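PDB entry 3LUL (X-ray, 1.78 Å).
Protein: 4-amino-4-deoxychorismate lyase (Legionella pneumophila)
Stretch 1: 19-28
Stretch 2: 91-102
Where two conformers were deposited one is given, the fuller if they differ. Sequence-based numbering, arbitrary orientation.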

ATOM      1  N   ILE B  19      17.747  -2.298  -4.447  1.00 14.52           N
ATOM      2  CA  ILE B  19      16.590  -2.999  -5.018  1.00 13.40           C
ATOM      3  C   ILE B  19      16.183  -4.214  -4.175  1.00 13.30           C
ATOM      4  O   ILE B  19      15.075  -4.677  -4.283  1.00 15.78           O
ATOM      5  CB  ILE B  19      16.887  -3.438  -6.465  1.00 13.49           C
ATOM      6  CG1 ILE B  19      15.585  -3.771  -7.219  1.00 16.92           C
ATOM      7  CG2 ILE B  19      17.888  -4.576  -6.470  1.00 10.48           C
ATOM      8  CD1 ILE B  19      14.604  -2.608  -7.293  1.00 17.40           C
ATOM      9  N   ASP B  20      17.083  -4.707  -3.338  1.00 12.08           N
ATOM     10  CA  ASP B  20      16.774  -5.791  -2.381  1.00 14.79           C
ATOM     11  C   ASP B  20      16.105  -5.321  -1.075  1.00 15.62           C
ATOM     12  O   ASP B  20      15.888  -6.135  -0.169  1.00 12.74           O
ATOM     13  CB  ASP B  20      18.053  -6.569  -2.043  1.00 17.11           C
ATOM     14  CG  ASP B  20      19.132  -5.688  -1.363  1.00 25.58           C
ATOM     15  OD1 ASP B  20      19.029  -4.433  -1.427  1.00 23.51           O
ATOM     16  OD2 ASP B  20      20.102  -6.237  -0.781  1.00 30.35           O
ATOM     17  N   ASP B  21      15.823  -4.012  -0.962  1.00 11.93           N
ATOM     18  CA  ASP B  21      15.220  -3.442   0.241  1.00 11.79           C
ATOM     19  C   ASP B  21      13.735  -3.791   0.313  1.00 10.12           C
ATOM     20  O   ASP B  21      13.015  -3.774  -0.695  1.00  9.37           O
ATOM     21  CB  ASP B  21      15.435  -1.915   0.280  1.00 10.79           C
ATOM     22  CG  ASP B  21      15.245  -1.327   1.663  1.00 10.82           C
ATOM     23  OD1 ASP B  21      14.164  -1.532   2.230  1.00 12.33           O
ATOM     24  OD2 ASP B  21      16.173  -0.656   2.170  1.00 12.64           O
ATOM     25  N   ARG B  22      13.272  -4.151   1.511  1.00 10.49           N
ATOM     26  CA  ARG B  22      11.876  -4.560   1.666  1.00 11.11           C
ATOM     27  C   ARG B  22      10.880  -3.392   1.465  1.00  9.55           C
ATOM     28  O   ARG B  22       9.680  -3.623   1.318  1.00  6.59           O
ATOM     29  CB  ARG B  22      11.653  -5.278   3.008  1.00 13.26           C
ATOM     30  CG  ARG B  22      12.427  -6.585   3.116  1.00 12.37           C
ATOM     31  CD  ARG B  22      12.233  -7.264   4.439  1.00 11.22           C
ATOM     32  NE  ARG B  22      10.822  -7.313   4.848  1.00 10.47           N
ATOM     33  CZ  ARG B  22       9.915  -8.182   4.376  1.00 12.16           C
ATOM     34  NH1 ARG B  22      10.225  -9.122   3.483  1.00 13.80           N
ATOM     35  NH2 ARG B  22       8.679  -8.128   4.829  1.00 12.17           N
ATOM     36  N   ILE B  23      11.373  -2.147   1.410  1.00  9.28           N
ATOM     37  CA  ILE B  23      10.527  -1.009   1.064  1.00  9.95           C
ATOM     38  C   ILE B  23       9.825  -1.222  -0.271  1.00  9.77           C
ATOM     39  O   ILE B  23       8.732  -0.693  -0.470  1.00  8.67           O
ATOM     40  CB  ILE B  23      11.307   0.350   1.125  1.00  8.68           C
ATOM     41  CG1 ILE B  23      10.359   1.557   1.070  1.00 10.82           C
ATOM     42  CG2 ILE B  23      12.336   0.503   0.007  1.00  9.91           C
ATOM     43  CD1 ILE B  23      11.040   2.868   1.535  1.00 13.08           C
ATOM     44  N   PHE B  24      10.416  -2.015  -1.188  1.00  8.53           N
ATOM     45  CA  PHE B  24       9.748  -2.356  -2.462  1.00 10.08           C
ATOM     46  C   PHE B  24       8.568  -3.333  -2.397  1.00 10.92           C
ATOM     47  O   PHE B  24       7.906  -3.555  -3.391  1.00 13.01           O
ATOM     48  CB  PHE B  24      10.820  -2.779  -3.495  1.00 12.43           C
ATOM     49  CG  PHE B  24      11.739  -1.636  -3.869  1.00 10.05           C
ATOM     50  CD1 PHE B  24      11.259  -0.583  -4.617  1.00 20.70           C
ATOM     51  CD2 PHE B  24      13.007  -1.548  -3.397  1.00 11.64           C
ATOM     52  CE1 PHE B  24      12.075   0.504  -4.942  1.00 21.27           C
ATOM     53  CE2 PHE B  24      13.840  -0.476  -3.738  1.00 12.14           C
ATOM     54  CZ  PHE B  24      13.352   0.558  -4.493  1.00 20.33           C
ATOM     55  N   LEU B  25       8.337  -3.929  -1.215  1.00 11.84           N
ATOM     56  CA  LEU B  25       7.171  -4.732  -0.892  1.00 12.98           C
ATOM     57  C   LEU B  25       6.167  -3.913  -0.069  1.00 10.74           C
ATOM     58  O   LEU B  25       5.082  -4.396   0.332  1.00 14.16           O
ATOM     59  CB  LEU B  25       7.622  -5.968  -0.078  1.00 13.28           C
ATOM     60  CG  LEU B  25       8.746  -6.852  -0.624  1.00 17.46           C
ATOM     61  CD1 LEU B  25       9.079  -8.016   0.305  1.00 23.51           C
ATOM     62  CD2 LEU B  25       8.323  -7.361  -1.981  1.00 23.28           C
ATOM     63  N   GLY B  26       6.514  -2.659   0.209  1.00 10.33           N
ATOM     64  CA  GLY B  26       5.700  -1.802   1.030  1.00  9.22           C
ATOM     65  C   GLY B  26       6.121  -1.696   2.484  1.00  9.30           C
ATOM     66  O   GLY B  26       5.407  -1.064   3.267  1.00 10.21           O
ATOM     67  N   GLU B  27       7.240  -2.310   2.851  1.00  7.84           N
ATOM     68  CA  GLU B  27       7.693  -2.305   4.240  1.00  8.35           C
ATOM     69  C   GLU B  27       8.517  -1.038   4.468  1.00  9.60           C
ATOM     70  O   GLU B  27       9.751  -1.046   4.401  1.00 10.95           O
ATOM     71  CB  GLU B  27       8.442  -3.592   4.656  1.00  7.48           C
ATOM     72  CG  GLU B  27       8.516  -3.732   6.167  1.00  8.77           C
ATOM     73  CD  GLU B  27       9.169  -5.025   6.555  1.00  9.82           C
ATOM     74  OE1 GLU B  27      10.383  -5.112   6.370  1.00 12.16           O
ATOM     75  OE2 GLU B  27       8.476  -5.963   6.961  1.00 10.07           O
ATOM     76  N   GLY B  28       7.793   0.074   4.659  1.00  8.69           N
ATOM     77  CA  GLY B  28       8.440   1.377   4.891  1.00  8.40           C
ATOM     78  C   GLY B  28       7.492   2.357   5.550  1.00  8.50           C
ATOM     79  O   GLY B  28       6.251   2.277   5.371  1.00  9.15           O
ATOM     80  N   SER B  91      13.005   2.354   5.912  1.00 10.87           N
ATOM     81  CA  SER B  91      12.739   1.115   5.181  1.00 11.24           C
ATOM     82  C   SER B  91      13.022  -0.069   6.058  1.00 10.41           C
ATOM     83  O   SER B  91      13.842   0.011   6.976  1.00 10.74           O
ATOM     84  CB  SER B  91      13.638   1.000   3.962  1.00  9.98           C
ATOM     85  OG  SER B  91      14.983   0.786   4.329  1.00 11.22           O
ATOM     86  N   GLY B  92      12.361  -1.180   5.762  1.00 12.37           N
ATOM     87  CA  GLY B  92      12.630  -2.451   6.456  1.00 10.53           C
ATOM     88  C   GLY B  92      14.047  -2.929   6.199  1.00 13.13           C
ATOM     89  O   GLY B  92      14.639  -3.635   7.011  1.00 14.47           O
ATOM     90  N   GLY B  93      14.622  -2.524   5.074  1.00 13.64           N
ATOM     91  CA  GLY B  93      16.028  -2.790   4.773  1.00 13.90           C
ATOM     92  C   GLY B  93      16.259  -3.982   3.866  1.00 14.02           C
ATOM     93  O   GLY B  93      15.312  -4.724   3.550  1.00 11.82           O
ATOM     94  N   PRO B  94      17.535  -4.181   3.434  1.00 16.71           N
ATOM     95  CA  PRO B  94      17.904  -5.340   2.641  1.00 17.59           C
ATOM     96  C   PRO B  94      17.585  -6.607   3.378  1.00 16.32           C
ATOM     97  O   PRO B  94      17.794  -6.693   4.583  1.00 19.07           O
ATOM     98  CB  PRO B  94      19.427  -5.224   2.487  1.00 17.46           C
ATOM     99  CG  PRO B  94      19.748  -3.833   2.709  1.00 22.83           C
ATOM    100  CD  PRO B  94      18.656  -3.232   3.575  1.00 20.90           C
ATOM    101  N   ALA B  95      17.095  -7.597   2.658  1.00 16.59           N
ATOM    102  CA  ALA B  95      16.767  -8.867   3.275  1.00 16.97           C
ATOM    103  C   ALA B  95      16.733  -9.916   2.206  1.00 19.51           C
ATOM    104  O   ALA B  95      16.607  -9.583   1.018  1.00 19.10           O
ATOM    105  CB  ALA B  95      15.405  -8.783   3.959  1.00 18.14           C
ATOM    106  N   SER B  96      16.799 -11.176   2.626  1.00 20.40           N
ATOM    107  CA  SER B  96      16.616 -12.302   1.712  0.50 22.84           C
ATOM    108  C   SER B  96      15.200 -12.261   1.184  1.00 23.35           C
ATOM    109  O   SER B  96      14.298 -11.661   1.807  1.00 22.13           O
ATOM    110  CB  SER B  96      16.833 -13.650   2.412  0.50 23.64           C
ATOM    111  OG  SER B  96      18.196 -13.921   2.627  0.50 20.82           O
ATOM    112  N   ARG B  97      14.996 -12.905   0.049  1.00 25.11           N
ATOM    113  CA  ARG B  97      13.696 -12.908  -0.591  1.00 24.33           C
ATOM    114  C   ARG B  97      12.663 -13.669   0.249  1.00 20.83           C
ATOM    115  O   ARG B  97      12.976 -14.681   0.860  1.00 20.05           O
ATOM    116  CB  ARG B  97      13.833 -13.528  -1.976  1.00 25.80           C
ATOM    117  CG  ARG B  97      12.645 -13.346  -2.830  1.00 32.96           C
ATOM    118  CD  ARG B  97      12.788 -14.124  -4.139  1.00 42.00           C
ATOM    119  NE  ARG B  97      11.559 -14.877  -4.386  1.00 51.15           N
ATOM    120  CZ  ARG B  97      10.398 -14.356  -4.787  1.00 55.25           C
ATOM    121  NH1 ARG B  97      10.261 -13.050  -5.024  1.00 56.54           N
ATOM    122  NH2 ARG B  97       9.359 -15.161  -4.956  1.00 59.82           N
ATOM    123  N   GLY B  98      11.437 -13.153   0.275  1.00 18.80           N
ATOM    124  CA  GLY B  98      10.331 -13.783   0.975  1.00 18.85           C
ATOM    125  C   GLY B  98       9.470 -12.733   1.631  1.00 18.84           C
ATOM    126  O   GLY B  98       9.984 -11.786   2.231  1.00 17.60           O
ATOM    127  N   LEU B  99       8.160 -12.898   1.539  1.00 16.89           N
ATOM    128  CA  LEU B  99       7.240 -11.879   2.026  1.00 16.21           C
ATOM    129  C   LEU B  99       7.401 -11.607   3.536  1.00 18.30           C
ATOM    130  O   LEU B  99       7.261 -10.471   3.964  1.00 19.01           O
ATOM    131  CB  LEU B  99       5.798 -12.272   1.704  1.00 16.46           C
ATOM    132  CG  LEU B  99       4.720 -11.218   1.753  1.00 20.20           C
ATOM    133  CD1 LEU B  99       4.971 -10.156   0.678  1.00 19.86           C
ATOM    134  CD2 LEU B  99       3.308 -11.838   1.582  1.00 23.84           C
ATOM    135  N   ALA B 100       7.708 -12.652   4.315  1.00 19.20           N
ATOM    136  CA  ALA B 100       7.763 -12.554   5.785  1.00 21.17           C
ATOM    137  C   ALA B 100       9.194 -12.585   6.337  1.00 20.68           C
ATOM    138  O   ALA B 100       9.410 -12.791   7.546  1.00 23.05           O
ATOM    139  CB  ALA B 100       6.953 -13.693   6.407  1.00 21.50           C
ATOM    140  N   GLU B 101      10.174 -12.410   5.462  1.00 17.43           N
ATOM    141  CA  GLU B 101      11.541 -12.208   5.891  1.00 17.87           C
ATOM    142  C   GLU B 101      11.636 -10.896   6.672  1.00 18.26           C
ATOM    143  O   GLU B 101      10.725 -10.061   6.645  1.00 16.84           O
ATOM    144  CB  GLU B 101      12.490 -12.187   4.681  1.00 17.68           C
ATOM    145  CG  GLU B 101      12.566 -13.541   3.983  1.00 23.82           C
ATOM    146  CD  GLU B 101      13.173 -14.606   4.889  1.00 29.21           C
ATOM    147  OE1 GLU B 101      14.193 -14.303   5.533  1.00 24.98           O
ATOM    148  OE2 GLU B 101      12.631 -15.726   4.961  1.00 31.25           O
ATOM    149  N   ARG B 102      12.757 -10.716   7.351  1.00 19.23           N
ATOM    150  CA  ARG B 102      12.929  -9.621   8.284  1.00 21.04           C
ATOM    151  C   ARG B 102      14.263  -8.938   7.953  1.00 20.02           C
ATOM    152  O   ARG B 102      15.299  -9.611   7.797  1.00 20.03           O
ATOM    153  CB  ARG B 102      12.916 -10.257   9.687  1.00 24.64           C
ATOM    154  CG  ARG B 102      12.934  -9.339  10.886  1.00 36.87           C
ATOM    155  CD  ARG B 102      11.535  -8.918  11.320  1.00 40.70           C
ATOM    156  NE  ARG B 102      10.733  -9.928  12.025  1.00 41.22           N
ATOM    157  CZ  ARG B 102       9.469  -9.730  12.436  1.00 37.74           C
ATOM    158  NH1 ARG B 102       8.840  -8.557  12.232  1.00 22.36           N
ATOM    159  NH2 ARG B 102       8.818 -10.706  13.065  1.00 39.47           N
TER
HETATM  160  O   HOH W   1      12.445  -9.688   1.653  1.00 18.67           O

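The two stretches belong to one chain, and their touching residues lie at least 63 positions apart in sequence; together they bury 609 Å². Stretch 1 is loop around a 3-10 segment at 22-25, while stretch 2 carries a type I turn from Gly98 to Glu101. Two bridges bring the backbones together. Gly28 and Ser91 form an antiparallel, non-hydrogen-bonded pair with CA atoms 4.3 Å apart, and beside it Gly92 N donates to Glu27 O at 2.9 Å (153°). Asp21 and Pro94 approach more closely, CA to CA 4.1 Å. Here Arg22 N donates to Gly93 O at 2.9 Å with a near-linear 159°, whereas the bond from Ala95 N to Asp20 O is weak at 3.4 Å.

Asp21 divides its carboxylate among three donors. OD2 accepts from Ser91 OG at 2.9 Å, and OD1 accepts from Gly93 N at 3.0 Å and, within its own stretch, from Ile23 N at 3.0 Å (171°). One side chain thus ties the start of the 3-10 segment to stretch 2. Nearby, Ile23 CB packs 3.7 Å from Ser91 CB.

Arg22 points its CA-to-CB bond toward stretch 2 and has the largest covered area, 110 Å². Its guanidinium is fixed by a salt bridge to Glu27, NE to OE1 at 2.7 Å, supported by NH2 to OE2 at 3.0 Å. That leaves NH2 also able to donate to Leu99 O at 2.9 Å (157°), near the guanidinium plane, while NH1 makes a weak bond to Gly98 O at 3.0 Å. Glu101 O lies over one face, 3.1 Å from Arg22 CZ, without a hydrogen bond because the angles are poor. Water 1 accepts from Arg22 NH1 at 2.9 Å and donates to Ser96 O at 2.7 Å, extending the link. At Gly92, an ideal CB would fall 2.1 Å from Glu27 OE1, a clash.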